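Local structure of homoserine dehydrogenase (Staphylococcus aureus M1064, 4PG7) at residues A[263-268]-A[293-298]; A[285-290]-A[439-444]. The protein probably catalyses the reversible, nicotinamide-dependent interconversion of aspartate semialdehyde and homoserine in the aspartate pathway, and carries a C-terminal ACT domain. All coordinates share one frame; numbering follows the deposited sequence.

Contact 1: residues A[263-268]-A[293-298]; sequences GYKIKL and QLAAVE
Lys265 and Lys267 bring their ammonium groups to the same carboxylate oxygen, OE2 of Glu298, and they do so from opposite faces of its plane. Lys265 NZ lies 2.8 Å from Glu298 OE2 and Lys267 NZ 2.9 Å from Glu298 OE2. Both are salt bridges; Lys265 NZ stands 40° out of the carboxylate plane on one face and Lys267 NZ 54° out on the other. The two lysines arrive differently. Lys265 runs extended beyond CG and heads against the direction of the Glu298 side chain, whereas Lys267 is bent at its second torsion (chi2 -74°) and crosses Glu298 at about a right angle. Each amine also takes a backbone carbonyl of the 293-298 loop: Lys265 NZ donates to Ala295 O at 2.9 Å, and Lys267 NZ to Val297 O at 2.7 Å, with only a weak bond to Ala295 O. Topologically, this fastens the loop 293-298, which leads from strand 278-289 to strand 302-308, onto strand 264-275 of the mixed sheet; Lys265 and Lys267, two residues apart in that strand, point to the same side. The Ala295 O and Glu298 OE2 acceptors approach to 3.1 Å without bonding each other, a closeness probably eased by the Lys265 ammonium, which is bonded to both. The aliphatic part of Lys265 contributes as well, its CD lying 4.2 Å from Ala295 CB. Beyond the two segments, Glu298 OE1 is hydrogen-bonded to Ser187 OG of helix 180-192, and Val297 O also accepts from Asn183 ND2 of that helix.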
ATOM      1  N   GLY A 263     -11.510  23.611  -5.375  1.00 26.81           N
ATOM      2  CA  GLY A 263     -10.284  22.898  -5.011  1.00 26.28           C
ATOM      3  C   GLY A 263     -10.429  21.408  -4.738  1.00 24.93           C
ATOM      4  O   GLY A 263      -9.586  20.833  -4.059  1.00 24.99           O
ATOM      5  N   TYR A 264     -11.487  20.781  -5.258  1.00 24.53           N
ATOM      6  CA  TYR A 264     -11.824  19.393  -4.949  1.00 23.78           C
ATOM      7  C   TYR A 264     -12.109  18.568  -6.199  1.00 24.33           C
ATOM      8  O   TYR A 264     -12.577  19.101  -7.204  1.00 24.99           O
ATOM      9  CB  TYR A 264     -13.082  19.317  -4.075  1.00 23.72           C
ATOM     10  CG  TYR A 264     -12.961  20.026  -2.755  1.00 24.36           C
ATOM     11  CD1 TYR A 264     -12.487  19.351  -1.614  1.00 24.83           C
ATOM     12  CD2 TYR A 264     -13.257  21.384  -2.650  1.00 24.32           C
ATOM     13  CE1 TYR A 264     -12.344  20.023  -0.401  1.00 25.43           C
ATOM     14  CE2 TYR A 264     -13.139  22.066  -1.443  1.00 25.69           C
ATOM     15  CZ  TYR A 264     -12.668  21.387  -0.320  1.00 26.14           C
ATOM     16  OH  TYR A 264     -12.554  22.062   0.871  1.00 25.20           O
ATOM     17  N   LYS A 265     -11.836  17.267  -6.104  1.00 23.21           N
ATOM     18  CA  LYS A 265     -12.315  16.280  -7.044  1.00 24.59           C
ATOM     19  C   LYS A 265     -13.514  15.579  -6.428  1.00 24.56           C
ATOM     20  O   LYS A 265     -13.721  15.652  -5.218  1.00 26.70           O
ATOM     21  CB  LYS A 265     -11.227  15.247  -7.306  1.00 26.91           C
ATOM     22  CG  LYS A 265     -10.059  15.818  -8.088  1.00 29.53           C
ATOM     23  CD  LYS A 265      -9.232  14.694  -8.646  1.00 33.40           C
ATOM     24  CE  LYS A 265      -8.247  15.176  -9.679  1.00 36.08           C
ATOM     25  NZ  LYS A 265      -7.166  14.167  -9.809  1.00 33.21           N
ATOM     26  N   ILE A 266     -14.281  14.873  -7.235  1.00 22.64           N
ATOM     27  CA  ILE A 266     -15.362  14.038  -6.716  1.00 21.89           C
ATOM     28  C   ILE A 266     -14.990  12.570  -6.918  1.00 21.61           C
ATOM     29  O   ILE A 266     -14.617  12.178  -8.015  1.00 22.52           O
ATOM     30  CB  ILE A 266     -16.696  14.392  -7.391  1.00 21.89           C
ATOM     31  CG1 ILE A 266     -17.057  15.846  -7.085  1.00 22.97           C
ATOM     32  CG2 ILE A 266     -17.819  13.484  -6.883  1.00 23.26           C
ATOM     33  CD1 ILE A 266     -18.425  16.290  -7.528  1.00 24.18           C
ATOM     34  N   LYS A 267     -15.086  11.772  -5.868  1.00 21.46           N
ATOM     35  CA  LYS A 267     -14.837  10.328  -5.931  1.00 22.67           C
ATOM     36  C   LYS A 267     -15.991   9.639  -5.240  1.00 22.98           C
ATOM     37  O   LYS A 267     -16.631  10.225  -4.353  1.00 23.42           O
ATOM     38  CB  LYS A 267     -13.523   9.939  -5.205  1.00 22.22           C
ATOM     39  CG  LYS A 267     -12.285  10.719  -5.656  1.00 22.84           C
ATOM     40  CD  LYS A 267     -11.796  10.264  -7.015  1.00 23.03           C
ATOM     41  CE  LYS A 267     -10.554  11.026  -7.425  1.00 25.55           C
ATOM     42  NZ  LYS A 267     -10.059  10.550  -8.735  1.00 27.40           N
ATOM     43  N   LEU A 268     -16.246   8.389  -5.620  1.00 23.45           N
ATOM     44  CA  LEU A 268     -17.125   7.536  -4.840  1.00 24.12           C
ATOM     45  C   LEU A 268     -16.266   6.927  -3.747  1.00 24.47           C
ATOM     46  O   LEU A 268     -15.368   6.114  -4.037  1.00 25.91           O
ATOM     47  CB  LEU A 268     -17.769   6.452  -5.679  1.00 24.19           C
ATOM     48  CG  LEU A 268     -18.789   5.572  -4.921  1.00 24.63           C
ATOM     49  CD1 LEU A 268     -20.054   6.357  -4.630  1.00 25.59           C
ATOM     50  CD2 LEU A 268     -19.130   4.319  -5.702  1.00 24.80           C
ATOM     51  N   GLN A 293      -3.915  12.377  -1.137  1.00 27.05           N
ATOM     52  CA  GLN A 293      -3.445  11.237  -1.913  1.00 27.64           C
ATOM     53  C   GLN A 293      -4.567  10.558  -2.698  1.00 27.70           C
ATOM     54  O   GLN A 293      -4.355  10.124  -3.823  1.00 25.18           O
ATOM     55  CB  GLN A 293      -2.693  10.241  -1.011  1.00 29.94           C
ATOM     56  CG  GLN A 293      -1.483   9.518  -1.597  1.00 31.79           C
ATOM     57  CD  GLN A 293      -0.513  10.329  -2.449  1.00 30.97           C
ATOM     58  OE1 GLN A 293       0.011  11.363  -2.039  1.00 30.34           O
ATOM     59  NE2 GLN A 293      -0.225   9.798  -3.641  1.00 31.60           N
ATOM     60  N   LEU A 294      -5.773  10.466  -2.133  1.00 27.91           N
ATOM     61  CA  LEU A 294      -6.898   9.855  -2.832  1.00 27.54           C
ATOM     62  C   LEU A 294      -7.359  10.610  -4.047  1.00 27.39           C
ATOM     63  O   LEU A 294      -7.924  10.006  -4.965  1.00 30.59           O
ATOM     64  CB  LEU A 294      -8.101   9.637  -1.917  1.00 28.02           C
ATOM     65  CG  LEU A 294      -8.084   8.432  -1.011  1.00 28.27           C
ATOM     66  CD1 LEU A 294      -9.334   8.447  -0.145  1.00 29.49           C
ATOM     67  CD2 LEU A 294      -7.986   7.126  -1.773  1.00 27.63           C
ATOM     68  N   ALA A 295      -7.164  11.928  -4.059  1.00 26.40           N
ATOM     69  CA  ALA A 295      -7.639  12.726  -5.148  1.00 26.54           C
ATOM     70  C   ALA A 295      -6.990  12.296  -6.464  1.00 27.24           C
ATOM     71  O   ALA A 295      -7.578  12.489  -7.524  1.00 28.33           O
ATOM     72  CB  ALA A 295      -7.393  14.206  -4.897  1.00 26.30           C
ATOM     73  N   ALA A 296      -5.779  11.748  -6.400  1.00 27.63           N
ATOM     74  CA  ALA A 296      -4.996  11.448  -7.607  1.00 27.03           C
ATOM     75  C   ALA A 296      -5.279  10.054  -8.179  1.00 24.36           C
ATOM     76  O   ALA A 296      -4.793   9.732  -9.247  1.00 23.62           O
ATOM     77  CB  ALA A 296      -3.514  11.565  -7.305  1.00 29.18           C
ATOM     78  N   VAL A 297      -6.108   9.268  -7.503  1.00 23.25           N
ATOM     79  CA  VAL A 297      -6.413   7.908  -7.909  1.00 24.43           C
ATOM     80  C   VAL A 297      -7.487   7.915  -9.012  1.00 24.84           C
ATOM     81  O   VAL A 297      -8.663   8.215  -8.755  1.00 25.36           O
ATOM     82  CB  VAL A 297      -6.881   7.091  -6.701  1.00 24.30           C
ATOM     83  CG1 VAL A 297      -7.243   5.673  -7.099  1.00 23.43           C
ATOM     84  CG2 VAL A 297      -5.783   7.074  -5.640  1.00 26.61           C
ATOM     85  N   GLU A 298      -7.062   7.608 -10.233  1.00 24.50           N
ATOM     86  CA  GLU A 298      -7.866   7.820 -11.443  1.00 25.79           C
ATOM     87  C   GLU A 298      -8.199   6.527 -12.148  1.00 24.88           C
ATOM     88  O   GLU A 298      -7.600   5.470 -11.888  1.00 24.51           O
ATOM     89  CB  GLU A 298      -7.115   8.733 -12.440  1.00 26.69           C
ATOM     90  CG  GLU A 298      -6.861  10.156 -11.953  1.00 27.97           C
ATOM     91  CD  GLU A 298      -8.125  10.900 -11.495  1.00 30.07           C
ATOM     92  OE1 GLU A 298      -9.210  10.779 -12.107  1.00 32.26           O
ATOM     93  OE2 GLU A 298      -8.043  11.625 -10.493  1.00 33.57           O
TER

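Contact 2: residues A[285-290]-A[439-444]; sequences PTLIDK and KVYPVE. With LYS (lysine), chain K.
Within one mixed sheet, parallel strands 278-289 and 436-444 pair, linking the homoserine dehydrogenase family region to the C-terminal region, probably the ACT domain of this enzyme: Leu287 bridges Val443, and Ile288 bridges Glu444. The short segments run at 27° to each other and approach to 4.6 Å between axes. Three backbone bonds set the register: Leu287 N to Pro442 O at 2.9 Å, Glu444 N to Leu287 O at 2.7 Å, and Asp289 N to Glu444 O at 3.1 Å. Side chains then divide between the two faces. On one, Leu287 CB meets Val443 CG2 at 4.0 Å; on the other, Ile288 CD1 reaches Glu444 CB at 3.7 Å. Towards the start of the pairing the Tyr441 ring is met over a face and at an edge. Pro285 CB sits over the centre of one face, 9° off the ring normal, as a CH-pi contact, while Leu287 CD1 lies at the ring edge, in plane, 3.9 Å from Tyr441 CD2. Lys439 NZ donates to Tyr441 OH within the same strand and is salt-bridged to Asp255 of helix 253-262. CG of Lys439 lies between the backbone N and the carbonyl carbon (chi1 62°) and the chain extends beyond it, lining the lysine pocket with Lys439 NZ 3.5 Å from CB of the ligand. The Glu444 carboxylate is salt-bridged to Lys271 and Lys173. Strand 436-444 is flanked by strand 278-289 and by antiparallel strand 375-382, with Phe378 packing on Leu287, Tyr441 and Val443, and Ala259 of helix 253-262 against Leu287.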
ATOM      1  N   PRO A 285     -20.813   9.660  -3.134  1.00 24.12           N
ATOM      2  CA  PRO A 285     -20.035  10.718  -3.785  1.00 23.61           C
ATOM      3  C   PRO A 285     -19.551  11.742  -2.769  1.00 24.08           C
ATOM      4  O   PRO A 285     -20.326  12.191  -1.925  1.00 25.65           O
ATOM      5  CB  PRO A 285     -21.036  11.346  -4.761  1.00 24.26           C
ATOM      6  CG  PRO A 285     -22.067  10.306  -4.984  1.00 24.18           C
ATOM      7  CD  PRO A 285     -22.161   9.522  -3.714  1.00 23.92           C
ATOM      8  N   THR A 286     -18.262  12.040  -2.825  1.00 24.07           N
ATOM      9  CA  THR A 286     -17.543  12.772  -1.800  1.00 23.52           C
ATOM     10  C   THR A 286     -16.560  13.712  -2.474  1.00 22.75           C
ATOM     11  O   THR A 286     -15.863  13.318  -3.413  1.00 23.28           O
ATOM     12  CB  THR A 286     -16.786  11.770  -0.905  1.00 24.04           C
ATOM     13  OG1 THR A 286     -17.725  10.884  -0.300  1.00 24.83           O
ATOM     14  CG2 THR A 286     -15.992  12.444   0.159  1.00 24.04           C
ATOM     15  N   LEU A 287     -16.509  14.967  -2.043  1.00 21.88           N
ATOM     16  CA  LEU A 287     -15.500  15.881  -2.549  1.00 22.53           C
ATOM     17  C   LEU A 287     -14.232  15.595  -1.770  1.00 24.69           C
ATOM     18  O   LEU A 287     -14.273  15.442  -0.538  1.00 25.33           O
ATOM     19  CB  LEU A 287     -15.885  17.330  -2.389  1.00 23.37           C
ATOM     20  CG  LEU A 287     -16.730  17.970  -3.486  1.00 24.48           C
ATOM     21  CD1 LEU A 287     -18.101  17.313  -3.543  1.00 24.38           C
ATOM     22  CD2 LEU A 287     -16.832  19.454  -3.228  1.00 26.12           C
ATOM     23  N   ILE A 288     -13.124  15.493  -2.491  1.00 25.27           N
ATOM     24  CA  ILE A 288     -11.828  15.204  -1.921  1.00 25.83           C
ATOM     25  C   ILE A 288     -10.895  16.323  -2.325  1.00 24.42           C
ATOM     26  O   ILE A 288     -10.750  16.632  -3.516  1.00 23.71           O
ATOM     27  CB  ILE A 288     -11.210  13.896  -2.498  1.00 29.51           C
ATOM     28  CG1 ILE A 288     -12.113  12.701  -2.236  1.00 32.18           C
ATOM     29  CG2 ILE A 288      -9.829  13.633  -1.874  1.00 31.10           C
ATOM     30  CD1 ILE A 288     -12.214  12.343  -0.761  1.00 35.17           C
ATOM     31  N   ASP A 289     -10.238  16.906  -1.345  1.00 24.28           N
ATOM     32  CA  ASP A 289      -9.270  17.954  -1.594  1.00 26.35           C
ATOM     33  C   ASP A 289      -8.246  17.458  -2.596  1.00 26.32           C
ATOM     34  O   ASP A 289      -7.712  16.362  -2.442  1.00 23.65           O
ATOM     35  CB  ASP A 289      -8.592  18.376  -0.295  1.00 28.39           C
ATOM     36  CG  ASP A 289      -7.655  19.568  -0.488  1.00 30.60           C
ATOM     37  OD1 ASP A 289      -7.992  20.666  -0.066  1.00 34.95           O
ATOM     38  OD2 ASP A 289      -6.595  19.420  -1.075  1.00 32.20           O
ATOM     39  N   LYS A 290      -7.956  18.289  -3.592  1.00 26.77           N
ATOM     40  CA  LYS A 290      -7.030  17.922  -4.667  1.00 28.17           C
ATOM     41  C   LYS A 290      -5.641  17.538  -4.212  1.00 27.99           C
ATOM     42  O   LYS A 290      -4.943  16.853  -4.930  1.00 28.19           O
ATOM     43  CB  LYS A 290      -6.884  19.064  -5.667  1.00 29.15           C
ATOM     44  CG  LYS A 290      -8.048  19.225  -6.611  1.00 31.05           C
ATOM     45  CD  LYS A 290      -7.796  20.466  -7.470  1.00 35.32           C
ATOM     46  CE  LYS A 290      -8.913  20.708  -8.468  1.00 36.86           C
ATOM     47  NZ  LYS A 290      -8.752  22.047  -9.109  1.00 39.40           N
ATOM     48  N   LYS A 439     -28.860  18.671  -2.992  1.00 30.76           N
ATOM     49  CA  LYS A 439     -28.178  17.573  -2.378  1.00 29.14           C
ATOM     50  C   LYS A 439     -26.995  18.039  -1.553  1.00 26.18           C
ATOM     51  O   LYS A 439     -26.570  19.192  -1.639  1.00 23.59           O
ATOM     52  CB  LYS A 439     -27.679  16.633  -3.452  1.00 29.64           C
ATOM     53  CG  LYS A 439     -26.687  17.261  -4.393  1.00 30.40           C
ATOM     54  CD  LYS A 439     -26.652  16.456  -5.680  1.00 32.40           C
ATOM     55  CE  LYS A 439     -25.748  17.088  -6.716  1.00 31.63           C
ATOM     56  NZ  LYS A 439     -25.879  16.325  -7.994  1.00 31.97           N
ATOM     57  N   VAL A 440     -26.472  17.100  -0.788  1.00 24.76           N
ATOM     58  CA  VAL A 440     -25.349  17.333   0.094  1.00 25.22           C
ATOM     59  C   VAL A 440     -24.404  16.175  -0.105  1.00 25.18           C
ATOM     60  O   VAL A 440     -24.808  15.010  -0.033  1.00 26.64           O
ATOM     61  CB  VAL A 440     -25.797  17.406   1.578  1.00 25.32           C
ATOM     62  CG1 VAL A 440     -24.605  17.566   2.509  1.00 26.57           C
ATOM     63  CG2 VAL A 440     -26.765  18.556   1.797  1.00 25.18           C
ATOM     64  N   TYR A 441     -23.142  16.496  -0.361  1.00 25.73           N
ATOM     65  CA  TYR A 441     -22.082  15.493  -0.398  1.00 25.85           C
ATOM     66  C   TYR A 441     -21.106  15.779   0.747  1.00 25.54           C
ATOM     67  O   TYR A 441     -20.839  16.940   1.049  1.00 24.60           O
ATOM     68  CB  TYR A 441     -21.312  15.562  -1.698  1.00 24.64           C
ATOM     69  CG  TYR A 441     -22.052  15.252  -2.971  1.00 24.67           C
ATOM     70  CD1 TYR A 441     -23.199  14.482  -2.991  1.00 25.94           C
ATOM     71  CD2 TYR A 441     -21.539  15.672  -4.189  1.00 25.86           C
ATOM     72  CE1 TYR A 441     -23.848  14.194  -4.183  1.00 24.89           C
ATOM     73  CE2 TYR A 441     -22.179  15.376  -5.385  1.00 25.00           C
ATOM     74  CZ  TYR A 441     -23.313  14.626  -5.378  1.00 24.44           C
ATOM     75  OH  TYR A 441     -23.930  14.320  -6.582  1.00 26.16           O
ATOM     76  N   PRO A 442     -20.553  14.729   1.370  1.00 25.51           N
ATOM     77  CA  PRO A 442     -19.468  14.967   2.329  1.00 25.86           C
ATOM     78  C   PRO A 442     -18.235  15.490   1.630  1.00 24.41           C
ATOM     79  O   PRO A 442     -18.073  15.302   0.420  1.00 22.91           O
ATOM     80  CB  PRO A 442     -19.182  13.577   2.939  1.00 26.59           C
ATOM     81  CG  PRO A 442     -19.812  12.609   2.030  1.00 27.51           C
ATOM     82  CD  PRO A 442     -20.891  13.305   1.245  1.00 27.05           C
ATOM     83  N   VAL A 443     -17.387  16.163   2.399  1.00 23.93           N
ATOM     84  CA  VAL A 443     -16.137  16.716   1.915  1.00 24.38           C
ATOM     85  C   VAL A 443     -15.040  16.181   2.800  1.00 27.64           C
ATOM     86  O   VAL A 443     -15.141  16.267   4.038  1.00 27.98           O
ATOM     87  CB  VAL A 443     -16.139  18.257   1.951  1.00 24.06           C
ATOM     88  CG1 VAL A 443     -14.806  18.810   1.512  1.00 25.02           C
ATOM     89  CG2 VAL A 443     -17.270  18.817   1.096  1.00 23.44           C
ATOM     90  N   GLU A 444     -14.017  15.595   2.177  1.00 28.01           N
ATOM     91  CA  GLU A 444     -12.886  15.012   2.894  1.00 31.84           C
ATOM     92  C   GLU A 444     -11.564  15.625   2.468  1.00 36.91           C
ATOM     93  O   GLU A 444     -11.454  16.281   1.418  1.00 33.77           O
ATOM     94  CB  GLU A 444     -12.810  13.509   2.662  1.00 30.23           C
ATOM     95  CG  GLU A 444     -13.892  12.711   3.364  1.00 31.66           C
ATOM     96  CD  GLU A 444     -13.698  12.586   4.870  1.00 32.94           C
ATOM     97  OE1 GLU A 444     -12.719  13.121   5.415  1.00 34.25           O
ATOM     98  OE2 GLU A 444     -14.555  11.943   5.504  1.00 37.40           O
TER
HETATM   99  N   LYS K 509     -29.190  16.055 -11.255  1.00 56.65           N
HETATM  100  CA  LYS K 509     -29.748  15.342 -10.056  1.00 59.62           C
HETATM  101  C   LYS K 509     -30.464  16.283  -9.093  1.00 60.06           C
HETATM  102  O   LYS K 509     -30.532  16.016  -7.878  1.00 53.74           O
HETATM  103  CB  LYS K 509     -28.633  14.602  -9.313  1.00 54.84           C
HETATM  104  CG  LYS K 509     -29.134  13.581  -8.312  1.00 58.66           C
HETATM  105  CD  LYS K 509     -28.503  13.751  -6.940  1.00 55.09           C
HETATM  106  CE  LYS K 509     -29.151  12.797  -5.962  1.00 54.44           C
HETATM  107  NZ  LYS K 509     -28.602  12.903  -4.584  1.00 55.14           N
HETATM  108  OXT LYS K 509     -31.002  17.314  -9.523  1.00 63.48           O

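How the contacts relate
From the N terminus, segment 263-268 comes first, just after helix 253-262, followed by 285-290, then 293-298, and finally 439-444. The segments alternate, so the two contacts cross along the chain. Contact 1 closes a short, strand-rich excursion of 24 residues that itself contains 285-290; contact 2 closes a far longer one of 148 residues. Their centres lie 9 Å apart, and they meet through the antiparallel neighbours 264-275 and 278-289, where Lys265 O and Ile288 N are 2.8 Å apart, a probable hydrogen bond. Contact 1 ties the following loop back to this pair, whereas contact 2 adds the last strand, 436-444, joining the C-terminal region to the same sheet.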